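Local coordinates for lipoxygenase (Cyanothece sp., PDB 5EK8), which is a non-heme iron 9R-lipoxygenase that probably inserts molecular oxygen into polyunsaturated fatty acids, at residues R344-R347 with T348-F352; Q366-Q369 with Y370-C374; P422-L425 with Q426-E430. One frame throughout, in Å; residues are numbered along the deposited sequence.

Interactions 1 and 2 lie in series on the long helix 337-377, about 30 Å apart between centres, while interaction 3 belongs to helix 421-432, which packs against that helix. Interactions 1 and 3 touch directly: Phe352 meets Phe424 and Met427. Interaction 2 is wholly buried and nearest the centre of the chain, interaction 1 is largely buried but farther out, and interaction 3 is partly buried, with Pro422 exposed. Their chemistry differs accordingly. A threonine hydroxyl shares a carbonyl with a helical amide in 344-352 and again in 422-430, where sulfur-aromatic packing is added; an aromatic ring, a thioether, glutamine amides and a water meet in 366-374.

Interaction 1 of 3, residues R344-R347 with T348-F352; sequences RIFR and TAALF
With chi1 at 56°, Thr348 sets OG1 between its own backbone N and carbonyl carbon, from where the hydroxyl turns back to the carbonyl of Ile345. The same rotation puts CG2 anti to the carbonyl carbon of Thr348, and this methyl lies 3.4 Å from Arg344 O. The contact is a side-chain-to-backbone bond along an alpha helix, the long helix 337-377 of the lipoxygenase fold, which farther on supplies the iron ligands His359 and His364. Thr348 OG1 donates to Ile345 O at 2.5 Å, meeting it from the side with a C=O...O angle of 121°. Ile345 O also receives the helical amide Ala349 N at 3.0 Å, close to the line of the carbonyl, so Ile345 O serves two donors, and the buried hydroxyl finds its acceptor within its own helix.

Several neighbouring side chains also reach other parts of the fold. Ile345 packs on Val293 of strand 291-300, and Ala349 reaches the same valine. Phe346 meets the ring of Phe250 on helix 247-256. Phe346 CE2 lies 4.3 Å from Ala350 CB, one turn later. Arg347, its chain bent at chi3, folds back so that one face of its guanidinium lies above CA of Arg344, while its NE donates to the backbone oxygen Tyr586 O.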
ATOM      1  N   ARG A 344      15.262  22.259  -9.292  1.00 44.64           N
ATOM      2  CA  ARG A 344      14.458  21.307 -10.051  1.00 44.79           C
ATOM      3  C   ARG A 344      15.050  19.890  -9.982  1.00 46.43           C
ATOM      4  O   ARG A 344      14.319  18.906  -9.790  1.00 42.84           O
ATOM      5  CB  ARG A 344      14.328  21.754 -11.506  1.00 38.96           C
ATOM      6  CG  ARG A 344      13.453  20.843 -12.353  1.00 37.76           C
ATOM      7  CD  ARG A 344      13.380  21.358 -13.770  1.00 41.15           C
ATOM      8  NE  ARG A 344      12.751  20.412 -14.684  1.00 44.11           N
ATOM      9  CZ  ARG A 344      12.902  20.460 -16.004  1.00 51.14           C
ATOM     10  NH1 ARG A 344      13.668  21.398 -16.546  1.00 48.04           N
ATOM     11  NH2 ARG A 344      12.297  19.570 -16.779  1.00 57.13           N
ATOM     12  N   ILE A 345      16.371  19.793 -10.142  1.00 45.73           N
ATOM     13  CA  ILE A 345      17.060  18.503 -10.064  1.00 42.53           C
ATOM     14  C   ILE A 345      16.816  17.825  -8.711  1.00 43.36           C
ATOM     15  O   ILE A 345      16.458  16.636  -8.648  1.00 43.75           O
ATOM     16  CB  ILE A 345      18.576  18.656 -10.295  1.00 36.47           C
ATOM     17  CG1 ILE A 345      18.853  19.010 -11.757  1.00 33.35           C
ATOM     18  CG2 ILE A 345      19.295  17.366  -9.940  1.00 32.17           C
ATOM     19  CD1 ILE A 345      20.318  19.051 -12.111  1.00 33.43           C
ATOM     20  N   PHE A 346      16.996  18.590  -7.636  1.00 37.78           N
ATOM     21  CA  PHE A 346      16.660  18.101  -6.307  1.00 37.22           C
ATOM     22  C   PHE A 346      15.226  17.602  -6.264  1.00 39.85           C
ATOM     23  O   PHE A 346      14.964  16.517  -5.745  1.00 40.76           O
ATOM     24  CB  PHE A 346      16.847  19.183  -5.248  1.00 39.62           C
ATOM     25  CG  PHE A 346      16.565  18.704  -3.851  1.00 41.09           C
ATOM     26  CD1 PHE A 346      17.563  18.109  -3.098  1.00 44.21           C
ATOM     27  CD2 PHE A 346      15.304  18.833  -3.296  1.00 42.90           C
ATOM     28  CE1 PHE A 346      17.308  17.657  -1.814  1.00 46.40           C
ATOM     29  CE2 PHE A 346      15.044  18.384  -2.015  1.00 43.76           C
ATOM     30  CZ  PHE A 346      16.048  17.799  -1.272  1.00 45.88           C
ATOM     31  N   ARG A 347      14.304  18.400  -6.803  1.00 40.57           N
ATOM     32  CA  ARG A 347      12.888  18.028  -6.812  1.00 37.53           C
ATOM     33  C   ARG A 347      12.651  16.668  -7.461  1.00 34.61           C
ATOM     34  O   ARG A 347      11.845  15.872  -6.979  1.00 32.85           O
ATOM     35  CB  ARG A 347      12.055  19.084  -7.536  1.00 35.80           C
ATOM     36  CG  ARG A 347      11.582  20.211  -6.654  1.00 36.91           C
ATOM     37  CD  ARG A 347      10.444  20.956  -7.322  1.00 43.66           C
ATOM     38  NE  ARG A 347      10.844  21.606  -8.570  1.00 46.00           N
ATOM     39  CZ  ARG A 347      11.401  22.811  -8.635  1.00 46.05           C
ATOM     40  NH1 ARG A 347      11.629  23.499  -7.523  1.00 44.07           N
ATOM     41  NH2 ARG A 347      11.735  23.326  -9.811  1.00 46.40           N
ATOM     42  N   THR A 348      13.356  16.408  -8.555  1.00 33.81           N
ATOM     43  CA  THR A 348      13.174  15.161  -9.286  1.00 36.20           C
ATOM     44  C   THR A 348      13.756  13.980  -8.515  1.00 40.24           C
ATOM     45  O   THR A 348      13.153  12.897  -8.462  1.00 42.61           O
ATOM     46  CB  THR A 348      13.821  15.223 -10.675  1.00 39.94           C
ATOM     47  OG1 THR A 348      15.208  15.557 -10.538  1.00 44.60           O
ATOM     48  CG2 THR A 348      13.132  16.271 -11.535  1.00 42.21           C
ATOM     49  N   ALA A 349      14.927  14.180  -7.919  1.00 39.36           N
ATOM     50  CA  ALA A 349      15.499  13.126  -7.083  1.00 40.63           C
ATOM     51  C   ALA A 349      14.550  12.815  -5.926  1.00 41.60           C
ATOM     52  O   ALA A 349      14.351  11.652  -5.557  1.00 41.92           O
ATOM     53  CB  ALA A 349      16.874  13.523  -6.566  1.00 37.06           C
ATOM     54  N   ALA A 350      13.937  13.863  -5.385  1.00 41.20           N
ATOM     55  CA  ALA A 350      13.023  13.726  -4.260  1.00 40.31           C
ATOM     56  C   ALA A 350      11.723  13.058  -4.683  1.00 35.34           C
ATOM     57  O   ALA A 350      11.073  12.394  -3.878  1.00 38.68           O
ATOM     58  CB  ALA A 350      12.743  15.081  -3.636  1.00 26.24           C
ATOM     59  N   LEU A 351      11.346  13.229  -5.945  1.00 36.54           N
ATOM     60  CA  LEU A 351      10.096  12.657  -6.429  1.00 42.13           C
ATOM     61  C   LEU A 351      10.274  11.173  -6.710  1.00 45.56           C
ATOM     62  O   LEU A 351       9.429  10.357  -6.340  1.00 43.59           O
ATOM     63  CB  LEU A 351       9.597  13.375  -7.686  1.00 38.33           C
ATOM     64  CG  LEU A 351       8.190  12.958  -8.129  1.00 34.26           C
ATOM     65  CD1 LEU A 351       7.153  13.664  -7.293  1.00 33.64           C
ATOM     66  CD2 LEU A 351       7.956  13.232  -9.606  1.00 37.74           C
ATOM     67  N   PHE A 352      11.374  10.819  -7.370  1.00 47.02           N
ATOM     68  CA  PHE A 352      11.648   9.409  -7.619  1.00 46.38           C
ATOM     69  C   PHE A 352      11.868   8.659  -6.305  1.00 46.82           C
ATOM     70  O   PHE A 352      11.313   7.571  -6.106  1.00 46.42           O
ATOM     71  CB  PHE A 352      12.856   9.226  -8.535  1.00 47.36           C
ATOM     72  CG  PHE A 352      13.252   7.787  -8.717  1.00 47.57           C
ATOM     73  CD1 PHE A 352      12.407   6.904  -9.373  1.00 44.10           C
ATOM     74  CD2 PHE A 352      14.455   7.314  -8.218  1.00 45.33           C
ATOM     75  CE1 PHE A 352      12.758   5.577  -9.538  1.00 45.58           C
ATOM     76  CE2 PHE A 352      14.814   5.987  -8.379  1.00 46.69           C
ATOM     77  CZ  PHE A 352      13.962   5.117  -9.042  1.00 47.66           C
TER

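Interaction 2 of 3, residues Q366-Q369 with Y370-C374; sequences QMEQ and YAVAC
Tyr370 carries most of the side-chain contacts between the two halves of this helical stretch. Its CG stands beside the backbone N (chi1 -68°), which turns the ring back alongside the preceding turn, among Gln366 O, Met367 CE and Gln369 CG. Brought round by bends at chi2 and chi3, Met367 CE lies 3.6 Å from Tyr370 CD2, approaching the ring obliquely, and the sulfur takes an oblique place in a Met-aromatic contact. Gln369 runs alongside the tyrosine, pointing the same way, and its CG makes an off-centre CH-pi contact 4.3 Å from the centroid of the Tyr370 ring. Its amide plane is turned 63° from the ring, and Gln369 NE2 donates to Gln366 O at 3.0 Å in the carbonyl plane, on a lone pair. At the far end of the ring, a water bonded to Tyr370 OH donates to Gln366 OE1, which also bonds His561, and Gln366 NE2 bonds the backbone oxygen of Lys362.

Ala371 N returns the chain to regular helical bonding with Met367 O. Val372 N follows with a nearly straight bond (176°) to Glu368 O, and Val372 CG2 lies 4.1 Å from Glu368 CG; the buried carboxylate of Glu368 is held by Asn398 and by a salt bridge to Arg173. Ala373 N bonds Gln369 O, while its methyl packs against Phe488 and Leu492 of helix 482-495.

In this buried part of helix 337-377, close to the iron ligand His364, Tyr370 N stands 4.3 Å from Gln366 O, and the Gln369 side-chain amide supplies a donor to a carbonyl that this helical amide does not reach. That bond and the water bridge probably limit rotation of the glutamine and the tyrosine ring.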
ATOM      1  N   GLN A 366       5.263  -2.591   2.697  1.00 38.90           N
ATOM      2  CA  GLN A 366       5.380  -2.812   4.131  1.00 42.55           C
ATOM      3  C   GLN A 366       4.044  -3.222   4.751  1.00 48.17           C
ATOM      4  O   GLN A 366       4.011  -3.981   5.717  1.00 51.85           O
ATOM      5  CB  GLN A 366       5.922  -1.569   4.842  1.00 41.88           C
ATOM      6  CG  GLN A 366       6.254  -1.836   6.306  1.00 43.37           C
ATOM      7  CD  GLN A 366       6.507  -0.581   7.122  1.00 42.88           C
ATOM      8  OE1 GLN A 366       6.655  -0.649   8.347  1.00 44.39           O
ATOM      9  NE2 GLN A 366       6.564   0.569   6.453  1.00 40.10           N
ATOM     10  N   MET A 367       2.941  -2.739   4.188  1.00 45.74           N
ATOM     11  CA  MET A 367       1.633  -3.018   4.771  1.00 41.68           C
ATOM     12  C   MET A 367       0.998  -4.298   4.224  1.00 42.36           C
ATOM     13  O   MET A 367       0.125  -4.885   4.872  1.00 43.85           O
ATOM     14  CB  MET A 367       0.689  -1.835   4.558  1.00 38.92           C
ATOM     15  CG  MET A 367       1.036  -0.590   5.374  1.00 39.04           C
ATOM     16  SD  MET A 367       1.001  -0.845   7.162  1.00 59.62           S
ATOM     17  CE  MET A 367       2.749  -0.952   7.542  1.00 53.10           C
ATOM     18  N   GLU A 368       1.432  -4.744   3.045  1.00 39.30           N
ATOM     19  CA  GLU A 368       0.875  -5.979   2.493  1.00 37.46           C
ATOM     20  C   GLU A 368       1.119  -7.177   3.417  1.00 41.14           C
ATOM     21  O   GLU A 368       0.259  -8.047   3.546  1.00 42.57           O
ATOM     22  CB  GLU A 368       1.438  -6.282   1.097  1.00 35.52           C
ATOM     23  CG  GLU A 368       1.001  -7.654   0.573  1.00 38.41           C
ATOM     24  CD  GLU A 368       0.898  -7.738  -0.935  1.00 44.93           C
ATOM     25  OE1 GLU A 368       0.403  -8.772  -1.435  1.00 47.97           O
ATOM     26  OE2 GLU A 368       1.304  -6.782  -1.624  1.00 46.92           O
ATOM     27  N   GLN A 369       2.279  -7.213   4.071  1.00 40.40           N
ATOM     28  CA  GLN A 369       2.625  -8.333   4.947  1.00 34.83           C
ATOM     29  C   GLN A 369       1.670  -8.395   6.136  1.00 35.88           C
ATOM     30  O   GLN A 369       1.199  -9.476   6.531  1.00 40.56           O
ATOM     31  CB  GLN A 369       4.082  -8.227   5.421  1.00 35.15           C
ATOM     32  CG  GLN A 369       4.415  -7.039   6.307  1.00 36.75           C
ATOM     33  CD  GLN A 369       5.914  -6.872   6.537  1.00 37.11           C
ATOM     34  OE1 GLN A 369       6.665  -7.851   6.596  1.00 37.34           O
ATOM     35  NE2 GLN A 369       6.356  -5.620   6.664  1.00 36.62           N
ATOM     36  N   TYR A 370       1.359  -7.221   6.680  1.00 35.05           N
ATOM     37  CA  TYR A 370       0.408  -7.119   7.769  1.00 31.58           C
ATOM     38  C   TYR A 370      -0.976  -7.509   7.299  1.00 37.55           C
ATOM     39  O   TYR A 370      -1.729  -8.134   8.039  1.00 43.41           O
ATOM     40  CB  TYR A 370       0.389  -5.711   8.340  1.00 28.92           C
ATOM     41  CG  TYR A 370       1.655  -5.344   9.057  1.00 35.08           C
ATOM     42  CD1 TYR A 370       1.942  -5.871  10.317  1.00 40.45           C
ATOM     43  CD2 TYR A 370       2.564  -4.468   8.486  1.00 38.57           C
ATOM     44  CE1 TYR A 370       3.106  -5.534  10.985  1.00 40.54           C
ATOM     45  CE2 TYR A 370       3.728  -4.128   9.139  1.00 45.48           C
ATOM     46  CZ  TYR A 370       3.994  -4.663  10.388  1.00 42.35           C
ATOM     47  OH  TYR A 370       5.155  -4.304  11.026  1.00 43.01           O
ATOM     48  N   ALA A 371      -1.314  -7.138   6.067  1.00 39.94           N
ATOM     49  CA  ALA A 371      -2.600  -7.530   5.494  1.00 47.00           C
ATOM     50  C   ALA A 371      -2.733  -9.049   5.433  1.00 45.81           C
ATOM     51  O   ALA A 371      -3.648  -9.631   6.029  1.00 50.40           O
ATOM     52  CB  ALA A 371      -2.775  -6.930   4.110  1.00 50.97           C
ATOM     53  N   VAL A 372      -1.806  -9.684   4.724  1.00 39.10           N
ATOM     54  CA  VAL A 372      -1.827 -11.129   4.557  1.00 43.03           C
ATOM     55  C   VAL A 372      -1.885 -11.857   5.896  1.00 43.50           C
ATOM     56  O   VAL A 372      -2.754 -12.707   6.104  1.00 43.27           O
ATOM     57  CB  VAL A 372      -0.600 -11.622   3.770  1.00 42.56           C
ATOM     58  CG1 VAL A 372      -0.615 -13.134   3.677  1.00 41.25           C
ATOM     59  CG2 VAL A 372      -0.580 -10.997   2.375  1.00 42.65           C
ATOM     60  N   ALA A 373      -0.979 -11.511   6.809  1.00 46.27           N
ATOM     61  CA  ALA A 373      -0.980 -12.126   8.136  1.00 44.89           C
ATOM     62  C   ALA A 373      -2.327 -11.938   8.842  1.00 53.45           C
ATOM     63  O   ALA A 373      -2.894 -12.888   9.407  1.00 60.21           O
ATOM     64  CB  ALA A 373       0.135 -11.555   8.979  1.00 40.74           C
ATOM     65  N   CYS A 374      -2.831 -10.706   8.793  1.00 48.15           N
ATOM     66  CA  CYS A 374      -4.085 -10.345   9.441  1.00 45.93           C
ATOM     67  C   CYS A 374      -5.236 -11.218   8.978  1.00 46.99           C
ATOM     68  O   CYS A 374      -5.891 -11.877   9.787  1.00 47.87           O
ATOM     69  CB  CYS A 374      -4.418  -8.876   9.174  1.00 45.71           C
ATOM     70  SG  CYS A 374      -6.098  -8.398   9.626  1.00 47.31           S
TER
HETATM   71  O   HOH W   1       7.015  -3.295   9.231  1.00 41.54           O

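Interaction 3 of 3, residues P422-L425 with Q426-E430; sequences PGFL and QMCTE
Four successive amides, from Gln426 N to Thr429 N, bond to the carbonyls four residues earlier, Pro422 O to Leu425 O, and the last is the straightest, with Thr429 N 2.9 Å from Leu425 O. On the buried side, Phe424 has CG anti to its backbone N (chi1 171°), and Cys428, one turn later, sends SG back over one face of the ring. Cys428 SG stands 4.0 Å from the centroid of the Phe424 ring, displaced toward the rim, and of the ring atoms is closest to Phe424 CE2, 3.7 Å from it. This sulfur-aromatic contact sits where helix 421-432 packs on helix 337-377 of the lipoxygenase fold: Phe424 rests on Ala356, Cys428 on Tyr360, and Met427 on Ile357. The ring of Phe424 is about 8 Å from the side chain of the iron ligand His359 and a similar distance from the bound sodium ion.

A different side of the helix carries polar bonds. Thr429 OG1 donates to Gln426 O at 3.1 Å from above the carbonyl plane, on the same face as Glu430 N, which gives this oxygen two donors. Thr429 CG2 lies 4.3 Å from Leu425 CG. With an alanine in place of Thr429, Gln426 O would probably lose its hydroxyl donor and a gap would open beside Leu425. The extended Gln426 chain brings NE2 to Glu430 OE2 at 2.9 Å; the carboxylate is met 36° out of its plane, and the same NE2 also bonds the backbone oxygen Asn281 O.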
ATOM      1  N   PRO A 422      16.328  -3.609 -11.668  1.00 44.00           N
ATOM      2  CA  PRO A 422      17.117  -4.045 -10.506  1.00 46.33           C
ATOM      3  C   PRO A 422      17.463  -2.924  -9.520  1.00 45.53           C
ATOM      4  O   PRO A 422      17.486  -3.178  -8.318  1.00 46.37           O
ATOM      5  CB  PRO A 422      18.389  -4.609 -11.146  1.00 44.13           C
ATOM      6  CG  PRO A 422      17.931  -5.130 -12.454  1.00 45.11           C
ATOM      7  CD  PRO A 422      16.869  -4.170 -12.925  1.00 43.23           C
ATOM      8  N   GLY A 423      17.707  -1.711 -10.013  1.00 37.52           N
ATOM      9  CA  GLY A 423      18.020  -0.588  -9.145  1.00 37.77           C
ATOM     10  C   GLY A 423      16.855  -0.202  -8.252  1.00 42.68           C
ATOM     11  O   GLY A 423      16.983  -0.122  -7.023  1.00 48.68           O
ATOM     12  N   PHE A 424      15.712   0.045  -8.882  1.00 43.93           N
ATOM     13  CA  PHE A 424      14.486   0.393  -8.175  1.00 43.48           C
ATOM     14  C   PHE A 424      14.124  -0.670  -7.132  1.00 45.61           C
ATOM     15  O   PHE A 424      13.830  -0.368  -5.953  1.00 46.46           O
ATOM     16  CB  PHE A 424      13.340   0.568  -9.179  1.00 40.51           C
ATOM     17  CG  PHE A 424      11.998   0.711  -8.534  1.00 38.07           C
ATOM     18  CD1 PHE A 424      11.561   1.947  -8.088  1.00 32.91           C
ATOM     19  CD2 PHE A 424      11.184  -0.395  -8.347  1.00 37.60           C
ATOM     20  CE1 PHE A 424      10.337   2.077  -7.478  1.00 32.71           C
ATOM     21  CE2 PHE A 424       9.966  -0.271  -7.737  1.00 37.68           C
ATOM     22  CZ  PHE A 424       9.536   0.966  -7.302  1.00 36.05           C
ATOM     23  N   LEU A 425      14.144  -1.920  -7.585  1.00 43.02           N
ATOM     24  CA  LEU A 425      13.909  -3.060  -6.713  1.00 42.08           C
ATOM     25  C   LEU A 425      14.862  -3.026  -5.531  1.00 41.83           C
ATOM     26  O   LEU A 425      14.454  -3.223  -4.390  1.00 42.73           O
ATOM     27  CB  LEU A 425      14.075  -4.373  -7.471  1.00 40.75           C
ATOM     28  CG  LEU A 425      13.718  -5.609  -6.648  1.00 35.25           C
ATOM     29  CD1 LEU A 425      12.242  -5.570  -6.267  1.00 29.77           C
ATOM     30  CD2 LEU A 425      14.074  -6.887  -7.415  1.00 29.13           C
ATOM     31  N   GLN A 426      16.130  -2.752  -5.809  1.00 38.86           N
ATOM     32  CA  GLN A 426      17.133  -2.735  -4.755  1.00 47.39           C
ATOM     33  C   GLN A 426      16.828  -1.662  -3.716  1.00 51.11           C
ATOM     34  O   GLN A 426      17.028  -1.889  -2.523  1.00 50.80           O
ATOM     35  CB  GLN A 426      18.524  -2.521  -5.333  1.00 43.78           C
ATOM     36  CG  GLN A 426      19.619  -2.519  -4.290  1.00 35.82           C
ATOM     37  CD  GLN A 426      20.966  -2.255  -4.907  1.00 38.56           C
ATOM     38  OE1 GLN A 426      21.307  -2.830  -5.941  1.00 42.14           O
ATOM     39  NE2 GLN A 426      21.739  -1.364  -4.291  1.00 38.82           N
ATOM     40  N   MET A 427      16.338  -0.504  -4.161  1.00 44.74           N
ATOM     41  CA  MET A 427      15.902   0.524  -3.215  1.00 42.04           C
ATOM     42  C   MET A 427      14.845  -0.067  -2.296  1.00 43.43           C
ATOM     43  O   MET A 427      14.916   0.051  -1.051  1.00 46.00           O
ATOM     44  CB  MET A 427      15.336   1.753  -3.932  1.00 40.83           C
ATOM     45  CG  MET A 427      16.339   2.543  -4.754  1.00 44.96           C
ATOM     46  SD  MET A 427      15.585   3.981  -5.550  1.00 59.65           S
ATOM     47  CE  MET A 427      15.208   5.000  -4.126  1.00 51.50           C
ATOM     48  N   CYS A 428      13.880  -0.734  -2.923  1.00 43.00           N
ATOM     49  CA  CYS A 428      12.750  -1.274  -2.175  1.00 44.09           C
ATOM     50  C   CYS A 428      13.157  -2.314  -1.138  1.00 38.35           C
ATOM     51  O   CYS A 428      12.820  -2.183   0.042  1.00 35.35           O
ATOM     52  CB  CYS A 428      11.731  -1.871  -3.137  1.00 51.29           C
ATOM     53  SG  CYS A 428      10.936  -0.630  -4.169  1.00 52.70           S
ATOM     54  N   THR A 429      13.877  -3.341  -1.583  1.00 40.32           N
ATOM     55  CA  THR A 429      14.345  -4.405  -0.698  1.00 39.85           C
ATOM     56  C   THR A 429      15.220  -3.844   0.418  1.00 44.60           C
ATOM     57  O   THR A 429      15.076  -4.236   1.585  1.00 56.79           O
ATOM     58  CB  THR A 429      15.136  -5.494  -1.466  1.00 39.24           C
ATOM     59  OG1 THR A 429      16.238  -4.901  -2.167  1.00 42.80           O
ATOM     60  CG2 THR A 429      14.237  -6.217  -2.456  1.00 37.13           C
ATOM     61  N   GLU A 430      16.115  -2.925   0.054  1.00 36.16           N
ATOM     62  CA  GLU A 430      16.948  -2.236   1.038  1.00 32.24           C
ATOM     63  C   GLU A 430      16.121  -1.661   2.183  1.00 35.05           C
ATOM     64  O   GLU A 430      16.339  -2.017   3.344  1.00 34.85           O
ATOM     65  CB  GLU A 430      17.763  -1.114   0.389  1.00 27.94           C
ATOM     66  CG  GLU A 430      19.119  -1.553  -0.137  1.00 32.59           C
ATOM     67  CD  GLU A 430      19.817  -0.468  -0.937  1.00 42.35           C
ATOM     68  OE1 GLU A 430      19.352   0.690  -0.904  1.00 48.20           O
ATOM     69  OE2 GLU A 430      20.830  -0.772  -1.604  1.00 43.07           O
TER